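Histidine--tRNA ligase (Thermus thermophilus, PDB 1H4V) catalyses the ATP-dependent attachment of L-histidine to tRNA(His), releasing AMP and diphosphate, and works as a class II synthetase homodimer. Local coordinates at residues T26-L31 with R103-G108; E81-M86 with G286-L291; N176-E181 with L226-E231; G230-A235 with Y264-F269; P255-G260 with A268-H273. One frame throughout, in Å; residues are numbered along the deposited sequence.

Interaction 1 (T26-L31 with R103-G108)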
# COMPACT_ATOMS: atom_id res chain seq x y z
N THR A 26 11.30 6.50 3.12
CA THR A 26 11.99 7.62 3.73
C THR A 26 11.07 8.39 4.68
O THR A 26 11.46 8.75 5.78
CB THR A 26 12.53 8.57 2.67
OG1 THR A 26 13.56 7.90 1.94
CG2 THR A 26 13.10 9.83 3.31
N ALA A 27 9.83 8.64 4.24
CA ALA A 27 8.88 9.35 5.10
C ALA A 27 8.65 8.50 6.35
O ALA A 27 8.61 9.02 7.46
CB ALA A 27 7.56 9.57 4.36
N ARG A 28 8.52 7.19 6.17
CA ARG A 28 8.29 6.32 7.31
C ARG A 28 9.43 6.45 8.33
O ARG A 28 9.17 6.54 9.53
CB ARG A 28 8.15 4.85 6.88
CG ARG A 28 8.13 3.88 8.06
CD ARG A 28 7.96 2.41 7.66
NE ARG A 28 6.58 2.09 7.30
CZ ARG A 28 6.15 1.90 6.05
NH1 ARG A 28 6.99 2.00 5.03
NH2 ARG A 28 4.87 1.63 5.83
N LYS A 29 10.67 6.48 7.85
CA LYS A 29 11.82 6.60 8.75
C LYS A 29 11.83 7.91 9.53
O LYS A 29 11.99 7.91 10.75
CB LYS A 29 13.14 6.47 7.98
CG LYS A 29 14.39 6.65 8.86
CD LYS A 29 15.68 6.54 8.05
CE LYS A 29 15.89 7.73 7.12
NZ LYS A 29 17.23 7.72 6.44
N VAL A 30 11.66 9.04 8.84
CA VAL A 30 11.68 10.32 9.53
C VAL A 30 10.45 10.56 10.41
O VAL A 30 10.57 11.05 11.53
CB VAL A 30 11.84 11.52 8.54
CG1 VAL A 30 12.85 11.18 7.46
CG2 VAL A 30 10.52 11.89 7.94
N LEU A 31 9.27 10.19 9.92
CA LEU A 31 8.05 10.40 10.69
C LEU A 31 7.94 9.48 11.91
O LEU A 31 7.45 9.91 12.95
CB LEU A 31 6.82 10.24 9.78
CG LEU A 31 6.25 11.50 9.11
CD1 LEU A 31 7.29 12.57 8.95
CD2 LEU A 31 5.63 11.12 7.76
N ARG A 103 0.42 11.82 17.22
CA ARG A 103 1.04 12.04 15.93
C ARG A 103 0.74 10.85 15.02
O ARG A 103 0.98 9.70 15.38
CB ARG A 103 2.55 12.25 16.09
CG ARG A 103 2.94 13.54 16.82
CD ARG A 103 4.46 13.72 16.81
NE ARG A 103 4.91 14.92 17.52
CZ ARG A 103 4.92 15.05 18.84
NH1 ARG A 103 4.48 14.08 19.62
NH2 ARG A 103 5.38 16.17 19.38
N LEU A 104 0.21 11.13 13.84
CA LEU A 104 -0.13 10.06 12.90
C LEU A 104 0.41 10.35 11.52
O LEU A 104 0.61 11.50 11.13
CB LEU A 104 -1.65 9.90 12.80
CG LEU A 104 -2.49 9.75 14.07
CD1 LEU A 104 -3.95 9.99 13.72
CD2 LEU A 104 -2.30 8.39 14.69
N TRP A 105 0.68 9.29 10.76
CA TRP A 105 1.14 9.47 9.40
C TRP A 105 0.52 8.37 8.58
O TRP A 105 0.12 7.32 9.10
CB TRP A 105 2.67 9.46 9.29
CG TRP A 105 3.29 8.11 9.30
CD1 TRP A 105 3.65 7.38 10.39
CD2 TRP A 105 3.65 7.33 8.16
NE1 TRP A 105 4.21 6.19 10.00
CE2 TRP A 105 4.22 6.13 8.63
CE3 TRP A 105 3.53 7.53 6.77
CZ2 TRP A 105 4.68 5.12 7.77
CZ3 TRP A 105 3.99 6.53 5.91
CH2 TRP A 105 4.56 5.34 6.42
N MET A 106 0.45 8.61 7.27
CA MET A 106 -0.15 7.66 6.36
C MET A 106 0.33 7.93 4.94
O MET A 106 0.67 9.06 4.57
CB MET A 106 -1.68 7.81 6.46
CG MET A 106 -2.52 7.05 5.44
SD MET A 106 -4.28 7.19 5.88
CE MET A 106 -4.81 8.66 4.97
N ALA A 107 0.38 6.87 4.16
CA ALA A 107 0.78 6.96 2.77
C ALA A 107 -0.25 6.14 2.03
O ALA A 107 -0.61 5.04 2.45
CB ALA A 107 2.17 6.37 2.58
N GLY A 108 -0.76 6.66 0.92
CA GLY A 108 -1.74 5.90 0.18
C GLY A 108 -2.32 6.64 -1.00
O GLY A 108 -2.01 7.80 -1.23
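Leu31 N donates to Ala27 O at 2.8 Å, the ordinary helical bond of a turn that carries Leu31 and Arg28 to Trp105 on strand 102-111. The indole takes both residues on one face. Arg28 CA lies over the six-membered ring, 4.2 Å from its centroid and 26° off the normal, a CH-pi contact. Leu31 CB lies over the same face near Trp105 CG, and Leu31 CD2 packs on Trp105 CB at 3.7 Å.

The lie of the helix also brings Arg28 CB to 3.6 Å from Trp105 CZ2, and the rest of the side chain folds round the ring's rim. With CG anti to the backbone N (chi1 171°), the chain runs on past the benzo end, Arg28 CG 3.7 Å from Trp105 CZ2; a bend at chi3 then lets NE arrive at the ring's edge, in its plane. The guanidinium turns its own face to the indole rim, Trp105 CH2 lying 3.6 Å above the plane of Arg28, and the two planes stand 76° apart, so the cation does not lie flat on the ring. Its NH2 is held by a salt bridge to Glu38, and Trp105 NE1 is fixed by a hydrogen bond to Glu32. Arg28 also packs on Gln21 of the second subunit. A long helix beside the dimer interface, laid on a strand of the large, mostly antiparallel catalytic sheet, is consistent with motif 1 packing against motif 2 of class II synthetases.

Interaction 2 (E81-M86 with G286-L291)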
# COMPACT_ATOMS: atom_id res chain seq x y z
N GLU A 81 -8.56 13.21 0.10
CA GLU A 81 -7.54 13.83 0.95
C GLU A 81 -7.30 12.91 2.14
O GLU A 81 -8.07 11.99 2.39
CB GLU A 81 -8.02 15.18 1.48
CG GLU A 81 -9.23 15.06 2.40
CD GLU A 81 -9.41 16.27 3.30
OE1 GLU A 81 -9.55 17.40 2.77
OE2 GLU A 81 -9.40 16.10 4.54
N GLY A 82 -6.25 13.19 2.91
CA GLY A 82 -5.96 12.36 4.06
C GLY A 82 -6.39 12.88 5.41
O GLY A 82 -6.82 12.10 6.27
N THR A 83 -6.29 14.20 5.60
CA THR A 83 -6.61 14.83 6.88
C THR A 83 -7.95 14.50 7.51
O THR A 83 -8.00 14.05 8.65
CB THR A 83 -6.48 16.38 6.81
OG1 THR A 83 -5.20 16.72 6.24
CG2 THR A 83 -6.56 16.99 8.22
N ALA A 84 -9.05 14.72 6.78
CA ALA A 84 -10.37 14.42 7.32
C ALA A 84 -10.51 12.96 7.73
O ALA A 84 -11.13 12.65 8.75
CB ALA A 84 -11.46 14.78 6.31
N ALA A 85 -9.94 12.06 6.94
CA ALA A 85 -9.99 10.62 7.24
C ALA A 85 -9.24 10.31 8.52
O ALA A 85 -9.67 9.48 9.32
CB ALA A 85 -9.41 9.83 6.09
N MET A 86 -8.10 10.96 8.72
CA MET A 86 -7.30 10.74 9.92
C MET A 86 -7.99 11.29 11.14
O MET A 86 -8.00 10.64 12.19
CB MET A 86 -5.90 11.34 9.73
CG MET A 86 -5.14 10.59 8.64
SD MET A 86 -3.69 11.38 7.98
CE MET A 86 -2.46 10.86 9.21
N GLY A 286 -0.58 22.95 7.43
CA GLY A 286 -0.84 23.97 8.42
C GLY A 286 -1.81 23.50 9.47
O GLY A 286 -2.19 22.33 9.52
N ARG A 287 -2.22 24.44 10.32
CA ARG A 287 -3.13 24.17 11.42
C ARG A 287 -4.59 24.21 10.94
O ARG A 287 -4.94 25.00 10.07
CB ARG A 287 -2.85 25.19 12.53
CG ARG A 287 -3.66 25.05 13.79
CD ARG A 287 -3.02 25.88 14.89
NE ARG A 287 -1.79 25.26 15.40
CZ ARG A 287 -1.79 24.19 16.19
NH1 ARG A 287 -2.93 23.62 16.56
NH2 ARG A 287 -0.64 23.68 16.63
N TYR A 288 -5.42 23.34 11.52
CA TYR A 288 -6.83 23.25 11.13
C TYR A 288 -7.72 22.87 12.31
O TYR A 288 -8.41 21.85 12.28
CB TYR A 288 -6.99 22.20 10.05
CG TYR A 288 -6.32 20.89 10.42
CD1 TYR A 288 -6.95 19.97 11.26
CD2 TYR A 288 -5.04 20.60 9.96
CE1 TYR A 288 -6.32 18.80 11.63
CE2 TYR A 288 -4.40 19.43 10.33
CZ TYR A 288 -5.04 18.53 11.17
OH TYR A 288 -4.40 17.39 11.56
N ASP A 289 -7.75 23.73 13.32
CA ASP A 289 -8.52 23.48 14.53
C ASP A 289 -10.03 23.22 14.49
O ASP A 289 -10.56 22.60 15.41
CB ASP A 289 -8.20 24.60 15.53
CG ASP A 289 -6.71 24.67 15.87
OD1 ASP A 289 -6.29 25.63 16.55
OD2 ASP A 289 -5.95 23.77 15.44
N GLY A 290 -10.75 23.66 13.46
CA GLY A 290 -12.18 23.42 13.45
C GLY A 290 -12.74 22.24 12.64
O GLY A 290 -13.95 22.09 12.52
N LEU A 291 -11.86 21.40 12.11
CA LEU A 291 -12.29 20.27 11.30
C LEU A 291 -12.99 19.17 12.09
O LEU A 291 -13.96 18.57 11.61
CB LEU A 291 -11.09 19.68 10.53
CG LEU A 291 -11.33 18.42 9.71
CD1 LEU A 291 -12.31 18.70 8.59
CD2 LEU A 291 -10.02 17.94 9.14
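Thr83 CG2 is the tight point of this contact, pressed between Tyr288 and Leu291. The methyl hangs over one face of the phenol, 3.9 Å from the ring centroid and 18° off the normal, displaced toward the hydroxyl end, with Tyr288 CZ 3.7 Å from Thr83 CG2. Leu291 CD2 meets Thr83 CG2 at 3.7 Å. CG2 is the Thr83 branch lying anti to the backbone N (chi1 of OG1 -50°), and that choice aims carbon, not the hydroxyl, at the ring. Tyr288 and Leu291 are the ends of a type I turn that overlaps the Gly-Arg-Tyr-Asp-Gly sequence familiar from histidyl-tRNA synthetases and here leads from strand 281-287 into a short helix. Replacing Tyr288 by alanine would probably leave the Thr83 methyl without the surface it rests on and Glu130 without its weak hydroxyl partner.

Toward Ala84 the fit is looser: Leu291 CD2 is 4.0 Å from Ala84 CA and 4.5 Å from Ala84 CB. At the partly exposed Glu81, which makes no contact with the turn, polar bonds take over. Glu81 OE2 caps the start of helix 83-92 by accepting from Ala84 N at 2.7 Å, and its other oxygen, OE1, is in a salt bridge with Lys52.

Interaction 3 (N176-E181 with L226-E231)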
# COMPACT_ATOMS: atom_id res chain seq x y z
N ASN A 176 -12.80 38.98 5.68
CA ASN A 176 -13.88 38.72 4.74
C ASN A 176 -14.72 39.98 4.52
O ASN A 176 -15.16 40.25 3.40
CB ASN A 176 -14.77 37.57 5.23
CG ASN A 176 -14.26 36.21 4.77
OD1 ASN A 176 -14.03 35.99 3.58
ND2 ASN A 176 -14.09 35.29 5.72
N ALA A 177 -14.93 40.75 5.57
CA ALA A 177 -15.70 41.98 5.44
C ALA A 177 -14.91 42.88 4.50
O ALA A 177 -15.43 43.39 3.51
CB ALA A 177 -15.86 42.65 6.79
N TYR A 178 -13.63 43.06 4.81
CA TYR A 178 -12.75 43.87 3.99
C TYR A 178 -12.82 43.41 2.55
O TYR A 178 -12.89 44.23 1.63
CB TYR A 178 -11.31 43.76 4.50
CG TYR A 178 -10.28 44.18 3.49
CD1 TYR A 178 -10.14 45.51 3.12
CD2 TYR A 178 -9.46 43.23 2.88
CE1 TYR A 178 -9.20 45.89 2.16
CE2 TYR A 178 -8.53 43.60 1.93
CZ TYR A 178 -8.39 44.93 1.57
OH TYR A 178 -7.45 45.29 0.64
N LEU A 179 -12.77 42.10 2.34
CA LEU A 179 -12.84 41.56 0.99
C LEU A 179 -14.15 41.92 0.31
O LEU A 179 -14.18 42.15 -0.90
CB LEU A 179 -12.67 40.05 0.99
CG LEU A 179 -11.24 39.54 1.19
CD1 LEU A 179 -11.22 38.02 1.14
CD2 LEU A 179 -10.34 40.13 0.11
N ARG A 180 -15.23 41.98 1.07
CA ARG A 180 -16.52 42.33 0.49
C ARG A 180 -16.49 43.78 0.03
O ARG A 180 -16.97 44.10 -1.06
CB ARG A 180 -17.65 42.10 1.49
N GLU A 181 -15.92 44.65 0.86
CA GLU A 181 -15.83 46.07 0.52
C GLU A 181 -14.98 46.33 -0.73
O GLU A 181 -15.36 47.12 -1.59
CB GLU A 181 -15.24 46.85 1.69
CG GLU A 181 -16.18 47.02 2.87
CD GLU A 181 -15.48 47.57 4.10
OE1 GLU A 181 -14.77 48.59 3.97
OE2 GLU A 181 -15.64 46.98 5.20
N LEU A 226 -2.34 38.36 6.09
CA LEU A 226 -1.28 38.58 7.06
C LEU A 226 -1.45 39.91 7.77
O LEU A 226 -1.14 40.03 8.95
CB LEU A 226 0.09 38.57 6.39
CG LEU A 226 0.87 37.27 6.22
CD1 LEU A 226 2.21 37.57 5.58
CD2 LEU A 226 1.09 36.61 7.57
N ASP A 227 -1.92 40.91 7.03
CA ASP A 227 -2.13 42.24 7.60
C ASP A 227 -3.33 42.24 8.55
O ASP A 227 -3.62 43.26 9.17
CB ASP A 227 -2.38 43.26 6.48
CG ASP A 227 -1.19 43.41 5.54
OD1 ASP A 227 -1.33 44.12 4.52
OD2 ASP A 227 -0.11 42.82 5.82
N PHE A 228 -4.02 41.11 8.66
CA PHE A 228 -5.18 41.03 9.54
C PHE A 228 -5.04 40.06 10.71
O PHE A 228 -6.03 39.71 11.36
CB PHE A 228 -6.43 40.67 8.73
CG PHE A 228 -6.87 41.75 7.78
CD1 PHE A 228 -6.11 42.06 6.65
CD2 PHE A 228 -8.05 42.47 8.01
CE1 PHE A 228 -6.51 43.06 5.78
CE2 PHE A 228 -8.46 43.48 7.13
CZ PHE A 228 -7.69 43.78 6.02
N LEU A 229 -3.82 39.63 11.01
CA LEU A 229 -3.64 38.71 12.12
C LEU A 229 -3.97 39.37 13.46
O LEU A 229 -3.51 40.48 13.74
CB LEU A 229 -2.21 38.16 12.14
CG LEU A 229 -1.72 37.38 10.92
CD1 LEU A 229 -0.40 36.70 11.28
CD2 LEU A 229 -2.75 36.33 10.50
N GLY A 230 -4.77 38.69 14.27
CA GLY A 230 -5.12 39.23 15.57
C GLY A 230 -3.96 39.11 16.54
O GLY A 230 -2.90 38.57 16.19
N GLU A 231 -4.15 39.60 17.76
CA GLU A 231 -3.11 39.57 18.78
C GLU A 231 -2.51 38.17 19.00
O GLU A 231 -1.31 37.98 18.83
CB GLU A 231 -3.67 40.10 20.10
CG GLU A 231 -2.65 40.21 21.23
CD GLU A 231 -1.58 41.24 20.94
OE1 GLU A 231 -0.95 41.16 19.87
OE2 GLU A 231 -1.36 42.13 21.79
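Tyr178 leaves its helix with CG anti to the backbone N (chi1 161°), and Phe228 leaves its loop with CG anti to the carbonyl carbon (chi1 -68°); between them these two torsions turn the two rings toward each other, the side chains crossing at about a right angle. The leading atom is Phe228 CZ. It comes down on one face of the phenol, 3.5 Å above the plane and shifted toward the rim on the CB side, 3.6 Å from both Tyr178 CG and Tyr178 CD2. Phe228 CE2 continues the contact onto Tyr178 CB at 3.9 Å. With the ring centres 5.2 Å apart and the planes at 35°, the pair is oblique, neither a stack nor a T.

Each ring has a further partner. Tyr178 OH hydrogen-bonds to the backbone N of Arg223, and Phe228 meets Tyr175, one turn earlier on helix 169-183, edge-to-face. Were Tyr178 a leucine, the Arg223 amide is likely to lose its acceptor and Phe228 CZ the flat face it presses on.

Helix 169-183 and the loop before helix 231-246 lie near the start and the end of the part of the chain inserted between the two catalytic regions, so the aromatic pair ties its way in to its way out. Across these segments the contact is wholly carbon on carbon, near the surface, and its grip rests on shape and dispersion.

Interaction 4 (G230-A235 with Y264-F269)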
# COMPACT_ATOMS: atom_id res chain seq x y z
N GLY A 230 -4.77 38.69 14.27
CA GLY A 230 -5.12 39.23 15.57
C GLY A 230 -3.96 39.11 16.54
O GLY A 230 -2.90 38.57 16.19
N GLU A 231 -4.15 39.60 17.76
CA GLU A 231 -3.11 39.57 18.78
C GLU A 231 -2.51 38.17 19.00
O GLU A 231 -1.31 37.98 18.83
CB GLU A 231 -3.67 40.10 20.10
CG GLU A 231 -2.65 40.21 21.23
CD GLU A 231 -1.58 41.24 20.94
OE1 GLU A 231 -0.95 41.16 19.87
OE2 GLU A 231 -1.36 42.13 21.79
N GLU A 232 -3.36 37.22 19.36
CA GLU A 232 -2.93 35.85 19.62
C GLU A 232 -2.30 35.19 18.40
O GLU A 232 -1.30 34.47 18.52
CB GLU A 232 -4.12 35.00 20.10
CG GLU A 232 -4.89 35.63 21.25
CD GLU A 232 -5.80 34.64 21.97
OE1 GLU A 232 -6.62 33.98 21.29
OE2 GLU A 232 -5.70 34.52 23.21
N ALA A 233 -2.89 35.46 17.24
CA ALA A 233 -2.41 34.89 15.98
C ALA A 233 -1.02 35.36 15.60
O ALA A 233 -0.24 34.61 15.04
CB ALA A 233 -3.39 35.23 14.86
N ARG A 234 -0.71 36.61 15.92
CA ARG A 234 0.59 37.18 15.58
C ARG A 234 1.67 36.63 16.51
O ARG A 234 2.82 36.44 16.10
CB ARG A 234 0.52 38.71 15.68
N ALA A 235 1.29 36.36 17.75
CA ALA A 235 2.22 35.83 18.74
C ALA A 235 2.54 34.38 18.45
O ALA A 235 3.67 33.93 18.66
CB ALA A 235 1.62 35.97 20.15
N TYR A 264 -9.51 26.24 8.65
CA TYR A 264 -8.06 26.46 8.65
C TYR A 264 -7.77 27.64 9.55
O TYR A 264 -8.42 28.69 9.45
CB TYR A 264 -7.54 26.72 7.24
CG TYR A 264 -7.47 25.47 6.39
CD1 TYR A 264 -8.36 25.28 5.33
CD2 TYR A 264 -6.53 24.48 6.64
CE1 TYR A 264 -8.31 24.13 4.54
CE2 TYR A 264 -6.46 23.33 5.86
CZ TYR A 264 -7.35 23.16 4.82
OH TYR A 264 -7.28 22.03 4.04
N VAL A 265 -6.78 27.48 10.42
CA VAL A 265 -6.42 28.52 11.36
C VAL A 265 -4.90 28.67 11.50
O VAL A 265 -4.15 27.72 11.28
CB VAL A 265 -7.08 28.19 12.74
CG1 VAL A 265 -6.05 28.19 13.85
CG2 VAL A 265 -8.20 29.16 13.03
N ARG A 266 -4.47 29.87 11.85
CA ARG A 266 -3.06 30.18 12.04
C ARG A 266 -2.12 29.61 10.97
O ARG A 266 -2.39 29.75 9.77
CB ARG A 266 -2.62 29.73 13.44
CG ARG A 266 -3.43 30.41 14.53
CD ARG A 266 -2.99 30.11 15.95
NE ARG A 266 -3.90 30.80 16.87
CZ ARG A 266 -3.76 30.85 18.19
NH1 ARG A 266 -2.76 30.24 18.80
NH2 ARG A 266 -4.65 31.53 18.90
N THR A 267 -1.05 28.97 11.41
CA THR A 267 -0.03 28.41 10.52
C THR A 267 -0.44 27.77 9.20
O THR A 267 -1.36 26.97 9.12
CB THR A 267 0.83 27.37 11.27
OG1 THR A 267 1.21 27.89 12.55
CG2 THR A 267 2.10 27.07 10.49
N ALA A 268 0.29 28.14 8.16
CA ALA A 268 0.09 27.59 6.83
C ALA A 268 1.50 27.60 6.26
O ALA A 268 2.28 28.51 6.56
CB ALA A 268 -0.82 28.47 6.00
N PHE A 269 1.85 26.60 5.46
CA PHE A 269 3.18 26.57 4.91
C PHE A 269 3.27 25.66 3.71
O PHE A 269 2.41 24.81 3.50
CB PHE A 269 4.18 26.09 5.98
CG PHE A 269 3.96 24.69 6.43
CD1 PHE A 269 4.60 23.63 5.78
CD2 PHE A 269 3.11 24.41 7.50
CE1 PHE A 269 4.39 22.31 6.19
CE2 PHE A 269 2.90 23.09 7.92
CZ PHE A 269 3.54 22.04 7.26
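The guanidinium of Arg266 lays one face against the backbone of helix 231-246, with Glu232 C over that face and Ala233 CA reached obliquely, 4.4 Å from Arg266 NE. The carboxylate of Glu232 does not lie level with it: the two planes are 78° apart, and Glu232 OE1 comes no nearer than 3.9 Å to Arg266 NH2, a long salt bridge. Closer is the base of the same side chain, Glu232 CB, at 3.7 Å from Arg266 NH2. That nitrogen also has a hydrogen-bond partner outside the two segments.

The CB of Arg266 points neither at the helix nor away from it; the chain, fully extended from CG to NE (chi2 -176°, chi3 -179°), carries the guanidinium alongside Glu232 and Ala233. The backbones are nearest at this same place, Arg266 CA lying 6.2 Å from Ala233 CA. The chain turns a corner at Arg266, and Val265 and Thr267 to either side both hydrogen-bond to the backbone of Arg287 on the next strand. The contact thus seats the first turn of helix 231-246, where the chain comes back from the insertion, on the corner at Arg266 that leads into strand 267-272 in the antiparallel core of the class II catalytic domain. Gly230 is the N-cap of that helix.

The stronger charge partners of Arg266 stand elsewhere: Asp168 takes NE and Glu135 takes NH1, each in a salt bridge. Two carboxylates at different nitrogens would probably fix the rotation of the guanidinium, with Glu232 adding a weaker pull on NH2.

Interaction 5 (P255-G260 with A268-H273)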
# COMPACT_ATOMS: atom_id res chain seq x y z
N PRO A 255 2.88 36.19 1.97
CA PRO A 255 1.51 36.72 2.09
C PRO A 255 0.54 36.14 1.07
O PRO A 255 -0.67 36.24 1.23
CB PRO A 255 1.71 38.23 1.92
CG PRO A 255 2.93 38.32 1.04
CD PRO A 255 3.83 37.26 1.62
N ALA A 256 1.07 35.51 0.02
CA ALA A 256 0.24 34.91 -1.02
C ALA A 256 -0.32 33.54 -0.63
O ALA A 256 -1.18 32.99 -1.32
CB ALA A 256 1.02 34.80 -2.32
N LEU A 257 0.19 32.97 0.46
CA LEU A 257 -0.27 31.67 0.92
C LEU A 257 -1.60 31.86 1.62
O LEU A 257 -1.68 32.55 2.64
CB LEU A 257 0.73 31.07 1.91
CG LEU A 257 1.26 29.67 1.62
CD1 LEU A 257 2.10 29.22 2.80
CD2 LEU A 257 0.11 28.71 1.37
N VAL A 258 -2.66 31.24 1.10
CA VAL A 258 -3.97 31.41 1.71
C VAL A 258 -4.73 30.09 1.88
O VAL A 258 -4.47 29.12 1.18
CB VAL A 258 -4.84 32.39 0.89
CG1 VAL A 258 -6.07 32.79 1.69
CG2 VAL A 258 -4.04 33.61 0.50
N ARG A 259 -5.66 30.09 2.82
CA ARG A 259 -6.51 28.93 3.11
C ARG A 259 -7.93 29.48 3.24
O ARG A 259 -8.26 30.11 4.25
CB ARG A 259 -6.08 28.26 4.42
CG ARG A 259 -4.61 27.88 4.50
CD ARG A 259 -4.22 26.74 3.57
NE ARG A 259 -2.82 26.37 3.78
CZ ARG A 259 -2.10 25.61 2.96
NH1 ARG A 259 -2.64 25.14 1.85
NH2 ARG A 259 -0.83 25.35 3.25
N GLY A 260 -8.75 29.24 2.23
CA GLY A 260 -10.10 29.75 2.22
C GLY A 260 -11.13 29.10 3.12
O GLY A 260 -12.03 29.79 3.62
N ALA A 268 0.29 28.14 8.16
CA ALA A 268 0.09 27.59 6.83
C ALA A 268 1.50 27.60 6.26
O ALA A 268 2.28 28.51 6.56
CB ALA A 268 -0.82 28.47 6.00
N PHE A 269 1.85 26.60 5.46
CA PHE A 269 3.18 26.57 4.91
C PHE A 269 3.27 25.66 3.71
O PHE A 269 2.41 24.81 3.50
CB PHE A 269 4.18 26.09 5.98
CG PHE A 269 3.96 24.69 6.43
CD1 PHE A 269 4.60 23.63 5.78
CD2 PHE A 269 3.11 24.41 7.50
CE1 PHE A 269 4.39 22.31 6.19
CE2 PHE A 269 2.90 23.09 7.92
CZ PHE A 269 3.54 22.04 7.26
N GLU A 270 4.32 25.87 2.93
CA GLU A 270 4.55 25.09 1.73
C GLU A 270 6.04 25.01 1.45
O GLU A 270 6.81 25.87 1.90
CB GLU A 270 3.85 25.74 0.53
CG GLU A 270 2.46 25.20 0.27
CD GLU A 270 1.73 25.96 -0.83
OE1 GLU A 270 2.36 26.28 -1.86
OE2 GLU A 270 0.51 26.23 -0.67
N VAL A 271 6.43 23.96 0.73
CA VAL A 271 7.82 23.76 0.35
C VAL A 271 7.82 23.67 -1.17
O VAL A 271 7.17 22.80 -1.75
CB VAL A 271 8.39 22.47 0.95
CG1 VAL A 271 9.86 22.35 0.60
CG2 VAL A 271 8.21 22.47 2.44
N HIS A 272 8.54 24.58 -1.82
CA HIS A 272 8.60 24.63 -3.28
C HIS A 272 9.94 24.13 -3.81
O HIS A 272 10.95 24.17 -3.11
CB HIS A 272 8.39 26.06 -3.76
CG HIS A 272 7.03 26.61 -3.47
ND1 HIS A 272 5.94 26.38 -4.29
CD2 HIS A 272 6.57 27.34 -2.43
CE1 HIS A 272 4.87 26.95 -3.76
NE2 HIS A 272 5.22 27.53 -2.63
N HIS A 273 9.93 23.66 -5.05
CA HIS A 273 11.14 23.17 -5.69
C HIS A 273 11.18 23.56 -7.17
O HIS A 273 10.20 23.38 -7.90
CB HIS A 273 11.24 21.65 -5.54
CG HIS A 273 12.42 21.06 -6.24
ND1 HIS A 273 12.43 20.78 -7.59
CD2 HIS A 273 13.65 20.71 -5.78
CE1 HIS A 273 13.61 20.29 -7.93
NE2 HIS A 273 14.37 20.24 -6.85
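Leu257 pushes its two methyls into strand 267-272. Leu257 CD1 lands on the backbone, 3.6 Å from Phe269 CA, and Leu257 CD2 runs up against the carboxylate, 3.2 Å from Glu270 OE2, a close carbon-to-oxygen contact. CD2 of Leu257 also sits 4.0 Å above one face of the Arg259 guanidinium, toward its rim, so a single leucine branch touches acid and base together.

Arg259, two residues after Leu257, meets the strand at Ala268 and Phe269. A bend at chi2 (-69°) folds it back alongside Ala268, whose CB is 3.7 Å from Arg259 NE and lies at the guanidinium edge. Near the same plane, Arg259 NH2 comes to 3.3 Å from Phe269 O. Glu270 OE2 is placed differently: 4.2 Å from Arg259 NH1 and well out of the guanidinium plane, it offers opposite charge but is not the target of an N-H.

Outside this shell, Arg259 NH2 makes a weak hydrogen bond to Gly285 O on the neighbouring strand, and Val166 and Tyr264 pack along the side chain. On the other side of the strand, Phe269 points away from the loop and packs on helix 137-153. The loop part 257-259 runs at 128° to strand part 268-270. It opens the Leu-Val-Arg-Gly-Leu-Asp-Tyr-Tyr signature of histidyl-tRNA synthetases, a position consistent with the arginine that lies near the ATP phosphates in related enzymes. In this ligand-free enzyme the Glu270 charge, near but off the plane, would probably favour the guanidinium electrostatically without fixing its rotation.

In the fold
All five contacts lie in the N-terminal part of the chain, which holds the catalytic fold. Interactions 1, 2, 4 and 5 reach its large mixed sheet; interaction 3 lies at the edge of the insertion, its centre about 34 Å from that of the chain. Along the sequence, interaction 1 crosses interaction 2, whose segments enclose the other three. Interactions 1 and 2 touch where Met86 and Met106 pack, centres 16 Å apart. Strands 267-272 and 281-287 are neighbours, so interaction 2 bonds directly to interaction 4, which shares Ala268 and Phe269 with interaction 5. Interactions 3 and 4 share Gly230 and Glu231, joining the insertion to the catalytic core.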